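PDB 4AWT: SYE1 from Shewanella oneidensis, which binds FMN and probably catalyses NAD(P)H-dependent reduction of activated carbon-carbon double bonds. Local coordinates for residues 187-192 with 233-238; 182-187 with 268-273; 9-14 with 293-298; 309-312 with 318-321. The protein carries 1 engineered substitution. All coordinates share one frame; numbering follows the deposited sequence. Where two conformers were deposited one is given.

In the fold
From the N terminus, contact 3 is the first to open: the hairpin at 9-14 meets strand 295-299, closing a loop that takes in most of the chain. Nested within it, contact 2 joins the loop after strand 177-181 to strand 266-270, and contact 1, nested in turn inside contact 2, pairs helix 187-192 with the end of strand 230-234. Contacts 1 and 2 share Leu187 and both reach FMN, their centres about 6 Å apart. Contact 4 follows in series, a short local closure within the last beta-alpha-beta unit. Strands 230-234, 266-270, 295-299 and 318-320 are successive neighbours in the barrel, so all four contacts reach one parallel sheet.

Contact 1: residues 187-192 with 233-238; sequences LINQFI and RLAPLT. With FMN (flavin mononucleotide), chain B.
Asn189 and Ile192, one helical turn apart, face Ala235 and Leu234 in two small patches that together bury 94 Å². In the apolar patch, CD1 of Ile192 lies 4.1 Å from CD2 of Leu234, and the two side chains cross at about a right angle. In the polar patch, the amide OD1 of Asn189 comes only within 4.4 Å of Ala235 CB, and the closer link is a water, 2.6 Å from Asn189 OD1 and 2.9 Å from Ala235 O. That amide oxygen also accepts from Gly185 N, a bond that ties the turn before the helix to the side chain of Asn189. The helix follows barrel strand 177-181 in an eight-stranded TIM barrel, and the partner segment begins on the next strand, 230-234. At the C-terminal end of that strand Arg233 turns from the helix to the flavin. Its CG is anti to the backbone N (chi1 -157°) and the chain is extended as far as NE, carrying the guanidinium edge-on to FMN. Arg233 NH1 donates to FMN O2 at 2.8 Å with an N-H...O angle of 144°, and to FMN O2' at 3.0 Å, while Arg233 NH2 donates to FMN O3' at 2.8 Å. A leucine here would probably leave the pyrimidine carbonyl and the O2' and O3' hydroxyls of the ribityl chain without this charged donor. Side chains of Tyr252 and Thr251 from helix 248-261 pack on Ile192.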
# COMPACT_ATOMS: atom_id res chain seq x y z
N LEU A 187 1.38 10.49 -3.13
CA LEU A 187 2.26 11.38 -3.87
C LEU A 187 2.48 10.96 -5.30
O LEU A 187 2.34 11.77 -6.23
CB LEU A 187 3.62 11.51 -3.17
CG LEU A 187 4.56 12.48 -3.88
CD1 LEU A 187 4.06 13.91 -3.90
CD2 LEU A 187 5.95 12.40 -3.24
N ILE A 188 2.90 9.72 -5.51
CA ILE A 188 3.20 9.32 -6.89
C ILE A 188 1.94 9.40 -7.75
O ILE A 188 1.99 9.82 -8.92
CB ILE A 188 3.89 7.96 -6.94
CG1 ILE A 188 5.23 8.03 -6.15
CG2 ILE A 188 4.12 7.51 -8.38
CD1 ILE A 188 5.89 6.74 -6.00
N ASN A 189 0.80 9.01 -7.17
CA ASN A 189 -0.46 9.10 -7.88
C ASN A 189 -0.82 10.53 -8.24
O ASN A 189 -1.50 10.75 -9.26
CB ASN A 189 -1.49 8.38 -7.02
CG ASN A 189 -2.80 7.97 -7.65
OD1 ASN A 189 -3.54 7.21 -6.99
ND2 ASN A 189 -3.08 8.37 -8.87
N GLN A 190 -0.39 11.51 -7.44
CA GLN A 190 -0.60 12.92 -7.73
C GLN A 190 0.22 13.39 -8.96
O GLN A 190 -0.14 14.42 -9.52
CB GLN A 190 -0.23 13.77 -6.51
CG GLN A 190 -1.19 13.57 -5.34
CD GLN A 190 -0.60 13.83 -3.99
OE1 GLN A 190 0.22 14.75 -3.80
NE2 GLN A 190 -0.97 13.04 -3.01
N PHE A 191 1.25 12.66 -9.33
CA PHE A 191 1.94 12.88 -10.59
C PHE A 191 1.29 12.13 -11.75
O PHE A 191 1.20 12.64 -12.86
CB PHE A 191 3.42 12.49 -10.53
CG PHE A 191 4.30 13.46 -9.79
CD1 PHE A 191 4.33 13.50 -8.39
CD2 PHE A 191 5.09 14.37 -10.48
CE1 PHE A 191 5.16 14.38 -7.73
CE2 PHE A 191 5.90 15.26 -9.82
CZ PHE A 191 5.94 15.25 -8.45
N ILE A 192 0.88 10.88 -11.52
CA ILE A 192 0.37 10.04 -12.61
C ILE A 192 -0.90 10.60 -13.21
O ILE A 192 -1.07 10.61 -14.43
CB ILE A 192 0.12 8.60 -12.11
CG1 ILE A 192 1.40 7.91 -11.69
CG2 ILE A 192 -0.61 7.79 -13.19
CD1 ILE A 192 1.21 6.58 -10.98
N ARG A 233 1.98 -0.70 -6.13
CA ARG A 233 0.53 -0.61 -6.04
C ARG A 233 0.05 0.60 -6.84
O ARG A 233 0.56 1.71 -6.69
CB ARG A 233 0.07 -0.50 -4.59
CG ARG A 233 -1.37 -0.95 -4.44
CD ARG A 233 -1.84 -1.06 -3.00
NE ARG A 233 -2.98 -1.96 -2.93
CZ ARG A 233 -3.90 -2.02 -1.98
NH1 ARG A 233 -4.01 -1.10 -1.07
NH2 ARG A 233 -4.78 -3.02 -2.01
N LEU A 234 -0.98 0.35 -7.68
CA LEU A 234 -1.64 1.36 -8.51
C LEU A 234 -3.14 1.33 -8.27
O LEU A 234 -3.70 0.29 -7.91
CB LEU A 234 -1.37 1.14 -10.01
CG LEU A 234 0.09 1.23 -10.44
CD1 LEU A 234 0.17 0.92 -11.93
CD2 LEU A 234 0.72 2.58 -10.14
N ALA A 235 -3.79 2.46 -8.54
CA ALA A 235 -5.24 2.60 -8.45
C ALA A 235 -5.75 3.29 -9.70
O ALA A 235 -5.93 4.51 -9.74
CB ALA A 235 -5.63 3.37 -7.23
N PRO A 236 -5.98 2.54 -10.78
CA PRO A 236 -6.33 3.19 -12.05
C PRO A 236 -7.63 3.97 -12.01
O PRO A 236 -7.72 5.00 -12.69
CB PRO A 236 -6.42 2.02 -13.03
CG PRO A 236 -5.51 0.96 -12.45
CD PRO A 236 -5.72 1.09 -10.94
N LEU A 237 -8.66 3.47 -11.31
CA LEU A 237 -9.98 3.97 -11.51
C LEU A 237 -10.62 4.57 -10.26
O LEU A 237 -11.59 5.35 -10.38
CB LEU A 237 -10.92 2.89 -12.05
CG LEU A 237 -10.54 2.35 -13.41
CD1 LEU A 237 -11.53 1.25 -13.79
CD2 LEU A 237 -10.52 3.41 -14.48
N THR A 238 -10.16 4.26 -9.07
CA THR A 238 -10.68 4.92 -7.88
C THR A 238 -10.14 6.36 -7.84
O THR A 238 -9.11 6.68 -8.40
CB THR A 238 -10.33 4.15 -6.61
OG1 THR A 238 -8.90 4.03 -6.57
CG2 THR A 238 -11.00 2.79 -6.56
N1 FMN B . -4.18 0.65 1.29
C2 FMN B . -2.88 0.91 1.16
O2 FMN B . -2.29 0.80 0.05
N3 FMN B . -2.13 1.32 2.25
C4 FMN B . -2.67 1.47 3.52
O4 FMN B . -1.90 1.74 4.48
C4A FMN B . -4.05 1.30 3.62
N5 FMN B . -4.70 1.53 4.83
C5A FMN B . -5.99 0.95 5.00
C6 FMN B . -6.56 0.91 6.25
C7 FMN B . -7.83 0.31 6.47
C7M FMN B . -8.33 0.20 7.88
C8 FMN B . -8.50 -0.19 5.39
C8M FMN B . -9.84 -0.87 5.54
C9 FMN B . -7.93 -0.14 4.10
C9A FMN B . -6.66 0.42 3.89
N10 FMN B . -6.06 0.41 2.62
C10 FMN B . -4.74 0.79 2.50
C1' FMN B . -6.77 -0.21 1.49
C2' FMN B . -6.75 -1.75 1.53
O2' FMN B . -5.44 -2.24 1.27
C3' FMN B . -7.65 -2.36 0.48
O3' FMN B . -7.19 -2.10 -0.84
C4' FMN B . -9.13 -1.96 0.58
O4' FMN B . -9.60 -2.00 1.92
C5' FMN B . -10.01 -2.76 -0.36
O5' FMN B . -10.00 -4.16 -0.04
P FMN B . -11.20 -4.79 0.83
O1P FMN B . -11.09 -4.20 2.21
O2P FMN B . -12.50 -4.41 0.15
O3P FMN B . -10.91 -6.27 0.79
O HOH W 1 -5.94 6.82 -7.99

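Contact 2: residues 182-187 with 268-273; sequences AANGYL and HIAEVD. With BOG (octyl beta-D-glucopyranoside), chain D; FMN (flavin mononucleotide), chain B.
With CG anti to its own carbonyl carbon (chi1 -63°), Asn184 swings its amide over the carboxylate of Asp273, whose CG is in turn anti to the backbone N (chi1 -159°). The planes are 25° apart and stacked, the CG of Asn184 lying 3.8 Å from the CG of Asp273, in one of two modelled conformers of the aspartate. Asn184 ND2 and Asp273 OD1 are close, yet the angle is too poor for a hydrogen bond. Water joins them instead: one molecule accepts from Asn184 ND2 at 3.1 Å and donates to Asp273 OD1 at 2.7 Å and to Val272 O, while also meeting FMN O3'. On the other branch, a second water donates to Asn184 OD1 at 2.7 Å and to Ala270 O at 2.9 Å. Cut back to an alanine, this position is likely to leave both waters without their amide partner and open a gap over Ala270 CB. Octyl glucoside sits alongside, its O6 donating to Asp273 OD2 at 2.6 Å and its O4 hydrogen-bonded to Tyr186 OH at 2.7 Å. Asn184 and Val272 line the FMN pocket, and the three-residue spacing of His181 and Asn184 is consistent with the histidine-asparagine pair that binds ligands over the flavin in Old Yellow Enzyme relatives. Asn184 stands in a type I' turn between strand 177-181 and helix 187-192, and strand 230-234 lies between strands 177-181 and 266-270.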
# COMPACT_ATOMS: atom_id res chain seq x y z
N ALA A 182 1.93 3.64 -4.94
CA ALA A 182 1.72 4.59 -6.00
C ALA A 182 0.24 4.72 -6.33
O ALA A 182 -0.13 5.14 -7.43
CB ALA A 182 2.55 4.23 -7.24
N ALA A 183 -0.60 4.46 -5.34
CA ALA A 183 -2.04 4.34 -5.46
C ALA A 183 -2.73 5.33 -4.52
O ALA A 183 -2.11 6.15 -3.86
CB ALA A 183 -2.44 2.89 -5.22
N ASN A 184 -4.06 5.21 -4.51
CA ASN A 184 -5.03 5.80 -3.62
C ASN A 184 -4.75 7.28 -3.35
O ASN A 184 -4.98 7.77 -2.24
CB ASN A 184 -5.16 4.98 -2.35
CG ASN A 184 -5.67 3.60 -2.68
OD1 ASN A 184 -6.07 3.31 -3.79
ND2 ASN A 184 -5.65 2.72 -1.71
N GLY A 185 -4.37 8.00 -4.39
CA GLY A 185 -4.30 9.44 -4.32
C GLY A 185 -3.07 10.00 -3.64
O GLY A 185 -3.02 11.22 -3.42
N TYR A 186 -2.07 9.18 -3.34
CA TYR A 186 -0.87 9.63 -2.63
C TYR A 186 0.14 10.21 -3.60
O TYR A 186 -0.17 10.54 -4.73
CB TYR A 186 -0.41 8.52 -1.67
CG TYR A 186 -1.48 8.25 -0.64
CD1 TYR A 186 -1.88 9.23 0.27
CD2 TYR A 186 -2.10 7.01 -0.57
CE1 TYR A 186 -2.85 8.99 1.21
CE2 TYR A 186 -3.06 6.76 0.38
CZ TYR A 186 -3.46 7.73 1.27
OH TYR A 186 -4.43 7.44 2.17
N LEU A 187 1.38 10.49 -3.13
CA LEU A 187 2.26 11.38 -3.87
C LEU A 187 2.48 10.96 -5.30
O LEU A 187 2.34 11.77 -6.23
CB LEU A 187 3.62 11.51 -3.17
CG LEU A 187 4.56 12.48 -3.88
CD1 LEU A 187 4.06 13.91 -3.90
CD2 LEU A 187 5.95 12.40 -3.24
N HIS A 268 0.20 -4.62 -7.98
CA HIS A 268 -0.95 -4.73 -7.09
C HIS A 268 -1.94 -3.63 -7.45
O HIS A 268 -1.60 -2.45 -7.40
CB HIS A 268 -0.43 -4.63 -5.67
CG HIS A 268 -1.43 -4.82 -4.57
ND1 HIS A 268 -1.03 -4.82 -3.26
CD2 HIS A 268 -2.77 -5.07 -4.54
CE1 HIS A 268 -2.10 -5.08 -2.52
NE2 HIS A 268 -3.19 -5.23 -3.23
N ILE A 269 -3.13 -4.03 -7.85
CA ILE A 269 -4.19 -3.12 -8.24
C ILE A 269 -5.17 -2.97 -7.08
O ILE A 269 -5.79 -3.98 -6.65
CB ILE A 269 -4.91 -3.59 -9.50
CG1 ILE A 269 -3.94 -3.79 -10.66
CG2 ILE A 269 -6.04 -2.64 -9.85
CD1 ILE A 269 -3.17 -2.57 -11.09
N ALA A 270 -5.32 -1.75 -6.59
CA ALA A 270 -6.30 -1.42 -5.56
C ALA A 270 -7.60 -1.06 -6.29
O ALA A 270 -7.77 0.04 -6.83
CB ALA A 270 -5.82 -0.27 -4.72
N GLU A 271 -8.47 -2.05 -6.41
CA GLU A 271 -9.67 -1.98 -7.22
C GLU A 271 -10.83 -1.26 -6.57
O GLU A 271 -11.74 -0.78 -7.27
CB GLU A 271 -10.04 -3.45 -7.61
CG GLU A 271 -11.17 -3.63 -8.55
CD GLU A 271 -11.33 -5.05 -9.02
OE1 GLU A 271 -10.47 -5.90 -8.65
OE2 GLU A 271 -12.30 -5.32 -9.73
N VAL A 272 -10.84 -1.22 -5.25
CA VAL A 272 -11.83 -0.52 -4.44
C VAL A 272 -11.09 0.25 -3.38
O VAL A 272 -10.10 -0.28 -2.84
CB VAL A 272 -12.81 -1.50 -3.77
CG1 VAL A 272 -13.77 -0.78 -2.83
CG2 VAL A 272 -13.56 -2.33 -4.80
N ASP A 273 -11.55 1.46 -3.06
CA ASP A 273 -11.03 2.12 -1.88
C ASP A 273 -12.25 2.59 -1.09
O ASP A 273 -13.07 3.39 -1.54
CB ASP A 273 -10.10 3.27 -2.24
CG ASP A 273 -9.16 3.67 -1.15
OD1 ASP A 273 -8.66 2.80 -0.43
OD2 ASP A 273 -8.88 4.91 -1.05
C1 BOG D . -7.81 6.03 5.32
O1 BOG D . -8.99 5.93 6.08
C2 BOG D . -6.68 5.26 5.92
O2 BOG D . -6.29 5.80 7.17
C3 BOG D . -5.42 5.27 5.04
O3 BOG D . -4.48 4.36 5.52
C4 BOG D . -5.83 4.77 3.64
O4 BOG D . -4.73 4.85 2.81
C5 BOG D . -7.02 5.55 3.08
O5 BOG D . -8.07 5.41 4.01
C6 BOG D . -7.44 5.03 1.73
O6 BOG D . -8.48 5.90 1.30
C1' BOG D . -9.88 7.01 5.92
C2' BOG D . -11.07 7.01 6.87
C3' BOG D . -11.77 5.68 6.98
C4' BOG D . -13.17 5.58 7.57
C5' BOG D . -13.10 4.65 8.78
C6' BOG D . -13.32 5.43 10.07
C7' BOG D . -13.22 4.49 11.29
C8' BOG D . -13.99 5.17 12.41
N1 FMN B . -4.18 0.65 1.29
C2 FMN B . -2.88 0.91 1.16
O2 FMN B . -2.29 0.80 0.05
N3 FMN B . -2.13 1.32 2.25
C4 FMN B . -2.67 1.47 3.52
O4 FMN B . -1.90 1.74 4.48
C4A FMN B . -4.05 1.30 3.62
N5 FMN B . -4.70 1.53 4.83
C5A FMN B . -5.99 0.95 5.00
C6 FMN B . -6.56 0.91 6.25
C7 FMN B . -7.83 0.31 6.47
C7M FMN B . -8.33 0.20 7.88
C8 FMN B . -8.50 -0.19 5.39
C8M FMN B . -9.84 -0.87 5.54
C9 FMN B . -7.93 -0.14 4.10
C9A FMN B . -6.66 0.42 3.89
N10 FMN B . -6.06 0.41 2.62
C10 FMN B . -4.74 0.79 2.50
C1' FMN B . -6.77 -0.21 1.49
C2' FMN B . -6.75 -1.75 1.53
O2' FMN B . -5.44 -2.24 1.27
C3' FMN B . -7.65 -2.36 0.48
O3' FMN B . -7.19 -2.10 -0.84
C4' FMN B . -9.13 -1.96 0.58
O4' FMN B . -9.60 -2.00 1.92
C5' FMN B . -10.01 -2.76 -0.36
O5' FMN B . -10.00 -4.16 -0.04
P FMN B . -11.20 -4.79 0.83
O1P FMN B . -11.09 -4.20 2.21
O2P FMN B . -12.50 -4.41 0.15
O3P FMN B . -10.91 -6.27 0.79
O HOH W 2 -7.76 0.51 -1.61
O HOH W 3 -8.22 2.09 -4.89
O HOH W 4 -6.73 3.50 1.29

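Contact 3: residues 9-14 with 293-298; sequences ITLGAL and QGVLIY
Val295 is the hub of this contact, meeting three residues of the N-terminal hairpin with its branched end. From one side the tip of Ile9 arrives end-on, its CD1 lying 4.2 Å from Val295 CG2 and equally far from Val295 CG1. Leu11 instead crosses at about a right angle, placing its CD1 3.9 Å from both CG2 and CB of Val295. The backbone carbonyl oxygen of Thr10 rests 3.8 Å from Val295 CG2. Both hairpin side chains extend with their first branch anti to the backbone N (chi1 -172° for Ile9 CG1 and for Leu11 CG), which carries their ends across to the valine. The next shell is the hairpin itself. A type II' turn from Leu11 to Leu14 closes it, and Leu11 N bonds to Leu14 O at 2.8 Å, with the reverse bond from Leu14 N to Leu11 O also made. Strands 9-11 and 295-298 run at 104° to each other, their axes 9.3 Å apart, so the hairpin lies across the start of barrel strand 295-299 instead of joining the sheet. A hairpin covering the N-terminal end of the barrel is familiar from Old Yellow Enzyme relatives. Met318 of strand 318-320 touches both Ile9 and Val295, and Tyr266 touches Leu11. Between the two segments the contact is aliphatic apart from the carbonyl oxygen of Thr10, which is consistent with van der Waals fit, not directional bonding, holding them together.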
# COMPACT_ATOMS: atom_id res chain seq x y z
N ILE A 9 2.45 -20.20 -5.06
CA ILE A 9 2.93 -19.36 -6.15
C ILE A 9 4.35 -18.90 -5.83
O ILE A 9 4.68 -18.61 -4.69
CB ILE A 9 1.99 -18.15 -6.36
CG1 ILE A 9 2.40 -17.39 -7.63
CG2 ILE A 9 1.88 -17.26 -5.15
CD1 ILE A 9 1.35 -16.33 -8.02
N THR A 10 5.16 -18.79 -6.87
CA THR A 10 6.49 -18.23 -6.75
C THR A 10 6.44 -16.70 -6.82
O THR A 10 5.78 -16.16 -7.73
CB THR A 10 7.40 -18.75 -7.86
OG1 THR A 10 7.50 -20.17 -7.67
CG2 THR A 10 8.78 -18.11 -7.80
N LEU A 11 7.11 -16.04 -5.93
CA LEU A 11 7.23 -14.57 -5.95
C LEU A 11 8.73 -14.25 -5.88
O LEU A 11 9.31 -14.18 -4.80
CB LEU A 11 6.48 -13.94 -4.81
CG LEU A 11 6.41 -12.42 -4.89
CD1 LEU A 11 5.49 -11.97 -6.00
CD2 LEU A 11 5.96 -11.83 -3.56
N GLY A 12 9.35 -14.09 -7.04
CA GLY A 12 10.78 -13.85 -7.05
C GLY A 12 11.53 -15.07 -6.55
O GLY A 12 11.38 -16.16 -7.09
N ALA A 13 12.33 -14.91 -5.51
CA ALA A 13 13.05 -15.97 -4.85
C ALA A 13 12.21 -16.70 -3.83
O ALA A 13 12.71 -17.66 -3.26
CB ALA A 13 14.31 -15.42 -4.17
N LEU A 14 11.00 -16.32 -3.55
CA LEU A 14 10.12 -16.88 -2.55
C LEU A 14 9.15 -17.88 -3.12
O LEU A 14 8.73 -17.68 -4.27
CB LEU A 14 9.30 -15.76 -1.89
CG LEU A 14 10.12 -14.60 -1.33
CD1 LEU A 14 9.13 -13.46 -1.00
CD2 LEU A 14 10.98 -14.96 -0.15
N GLN A 293 3.64 -8.72 -16.98
CA GLN A 293 3.66 -10.18 -17.02
C GLN A 293 4.31 -10.85 -15.83
O GLN A 293 4.62 -12.03 -15.85
CB GLN A 293 4.30 -10.60 -18.33
CG GLN A 293 3.63 -9.85 -19.49
CD GLN A 293 3.74 -10.52 -20.83
OE1 GLN A 293 2.96 -10.18 -21.75
NE2 GLN A 293 4.68 -11.46 -20.96
N GLY A 294 4.38 -10.13 -14.71
CA GLY A 294 4.75 -10.69 -13.43
C GLY A 294 3.54 -11.12 -12.63
O GLY A 294 2.48 -11.44 -13.18
N VAL A 295 3.67 -11.14 -11.32
CA VAL A 295 2.55 -11.55 -10.45
C VAL A 295 1.60 -10.38 -10.31
O VAL A 295 1.98 -9.28 -9.94
CB VAL A 295 3.10 -12.01 -9.08
CG1 VAL A 295 1.96 -12.20 -8.09
CG2 VAL A 295 3.90 -13.29 -9.25
N LEU A 296 0.31 -10.64 -10.62
CA LEU A 296 -0.70 -9.61 -10.58
C LEU A 296 -1.62 -9.87 -9.40
O LEU A 296 -2.21 -10.95 -9.26
CB LEU A 296 -1.32 -9.64 -11.98
CG LEU A 296 -2.32 -8.56 -12.33
CD1 LEU A 296 -1.77 -7.16 -12.09
CD2 LEU A 296 -2.75 -8.69 -13.79
N ILE A 297 -1.74 -8.87 -8.53
CA ILE A 297 -2.52 -8.92 -7.32
C ILE A 297 -3.65 -7.92 -7.43
O ILE A 297 -3.41 -6.78 -7.83
CB ILE A 297 -1.67 -8.59 -6.07
CG1 ILE A 297 -0.36 -9.36 -6.05
CG2 ILE A 297 -2.49 -8.76 -4.82
CD1 ILE A 297 0.53 -9.10 -4.87
N TYR A 298 -4.88 -8.31 -7.08
CA TYR A 298 -6.00 -7.38 -6.97
C TYR A 298 -6.54 -7.43 -5.55
O TYR A 298 -6.61 -8.50 -4.96
CB TYR A 298 -7.14 -7.71 -7.93
CG TYR A 298 -6.89 -7.32 -9.36
CD1 TYR A 298 -6.06 -8.05 -10.19
CD2 TYR A 298 -7.50 -6.21 -9.89
CE1 TYR A 298 -5.87 -7.69 -11.50
CE2 TYR A 298 -7.28 -5.82 -11.21
CZ TYR A 298 -6.46 -6.58 -12.02
OH TYR A 298 -6.32 -6.19 -13.30

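Contact 4: residues 309-312 with 318-321; sequences QAIN and MIGF
This is a buried apolar helix-to-strand contact, in which Ala310 and Ile311 of helix 304-312 pack on Ile319 of the barrel strand that follows in the chain. It buries 115 Å² over both sides, and the three residues carry most of it. Ile319 points toward the helix, while Met318 before it points away from it, the alternation expected along a strand with one face under a helix. The first branch of Ile319, CG1, is anti to the carbonyl carbon (chi1 -61°), and a further turn at chi2 of -70° brings its CD1 to 4.1 Å from the CB of Ala310. One residue further along the helix, CG1 of Ile311 comes to 4.3 Å from CG1 of Ile319, so the isoleucine branch meets both helix residues. The nearest CA atoms are those of Ile311 and Met318, 7.1 Å apart. Strand 295-299, helix 304-312 and strand 318-320 make up the final beta-alpha-beta unit of the TIM barrel, with five residues between the two segments here. On its edges strand 318-320 closes the barrel: the backbone of Gly320 is hydrogen-bonded to that of Tyr298 on one side, and Ile319 pairs through its backbone with Arg19 and Val21 around strand 20-22 on the other. Ile311 also touches Ser4 and Leu5, near the N terminus. Beyond the strand, Phe321 touches FMN, and the backbone N atoms of Gly322 and Arg323 are hydrogen-bonded to the cofactor.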
# COMPACT_ATOMS: atom_id res chain seq x y z
N GLN A 309 -12.71 -16.92 -9.04
CA GLN A 309 -13.08 -16.64 -10.42
C GLN A 309 -12.04 -15.77 -11.11
O GLN A 309 -11.72 -15.98 -12.27
CB GLN A 309 -14.46 -16.02 -10.48
CG GLN A 309 -15.02 -16.02 -11.90
CD GLN A 309 -15.30 -17.51 -12.26
OE1 GLN A 309 -15.94 -18.28 -11.49
NE2 GLN A 309 -14.79 -18.01 -13.39
N ALA A 310 -11.53 -14.75 -10.43
CA ALA A 310 -10.56 -13.85 -11.02
C ALA A 310 -9.29 -14.61 -11.39
O ALA A 310 -8.67 -14.36 -12.42
CB ALA A 310 -10.22 -12.72 -10.12
N ILE A 311 -8.87 -15.55 -10.53
CA ILE A 311 -7.69 -16.34 -10.82
C ILE A 311 -7.99 -17.28 -11.97
O ILE A 311 -7.20 -17.40 -12.93
CB ILE A 311 -7.20 -17.09 -9.55
CG1 ILE A 311 -6.78 -16.10 -8.47
CG2 ILE A 311 -6.09 -18.04 -9.91
CD1 ILE A 311 -6.57 -16.73 -7.12
N ASN A 312 -9.13 -17.99 -11.94
CA ASN A 312 -9.40 -18.97 -12.98
C ASN A 312 -9.70 -18.33 -14.32
O ASN A 312 -9.49 -18.98 -15.35
CB ASN A 312 -10.55 -19.88 -12.53
CG ASN A 312 -10.08 -20.79 -11.42
OD1 ASN A 312 -8.89 -21.06 -11.30
ND2 ASN A 312 -10.99 -21.28 -10.63
N MET A 318 -2.98 -13.42 -7.53
CA MET A 318 -3.21 -13.38 -6.10
C MET A 318 -4.31 -12.37 -5.81
O MET A 318 -4.50 -11.43 -6.58
CB MET A 318 -1.97 -13.02 -5.32
CG MET A 318 -0.76 -13.88 -5.57
SD MET A 318 0.65 -13.48 -4.54
CE MET A 318 0.17 -14.29 -3.02
N ILE A 319 -4.98 -12.55 -4.68
CA ILE A 319 -6.08 -11.70 -4.29
C ILE A 319 -5.87 -11.26 -2.84
O ILE A 319 -5.65 -12.09 -1.97
CB ILE A 319 -7.45 -12.39 -4.48
CG1 ILE A 319 -7.69 -12.75 -5.93
CG2 ILE A 319 -8.57 -11.52 -3.91
CD1 ILE A 319 -7.93 -11.58 -6.86
N GLY A 320 -5.97 -9.94 -2.63
CA GLY A 320 -5.94 -9.41 -1.30
C GLY A 320 -7.33 -9.22 -0.74
O GLY A 320 -8.27 -8.86 -1.45
N PHE A 321 -7.42 -9.42 0.59
CA PHE A 321 -8.65 -9.23 1.36
C PHE A 321 -8.31 -8.29 2.49
O PHE A 321 -7.50 -8.66 3.36
CB PHE A 321 -9.17 -10.55 1.93
CG PHE A 321 -9.45 -11.60 0.88
CD1 PHE A 321 -8.43 -12.38 0.38
CD2 PHE A 321 -10.72 -11.80 0.39
CE1 PHE A 321 -8.66 -13.35 -0.56
CE2 PHE A 321 -10.94 -12.79 -0.55
CZ PHE A 321 -9.92 -13.57 -1.00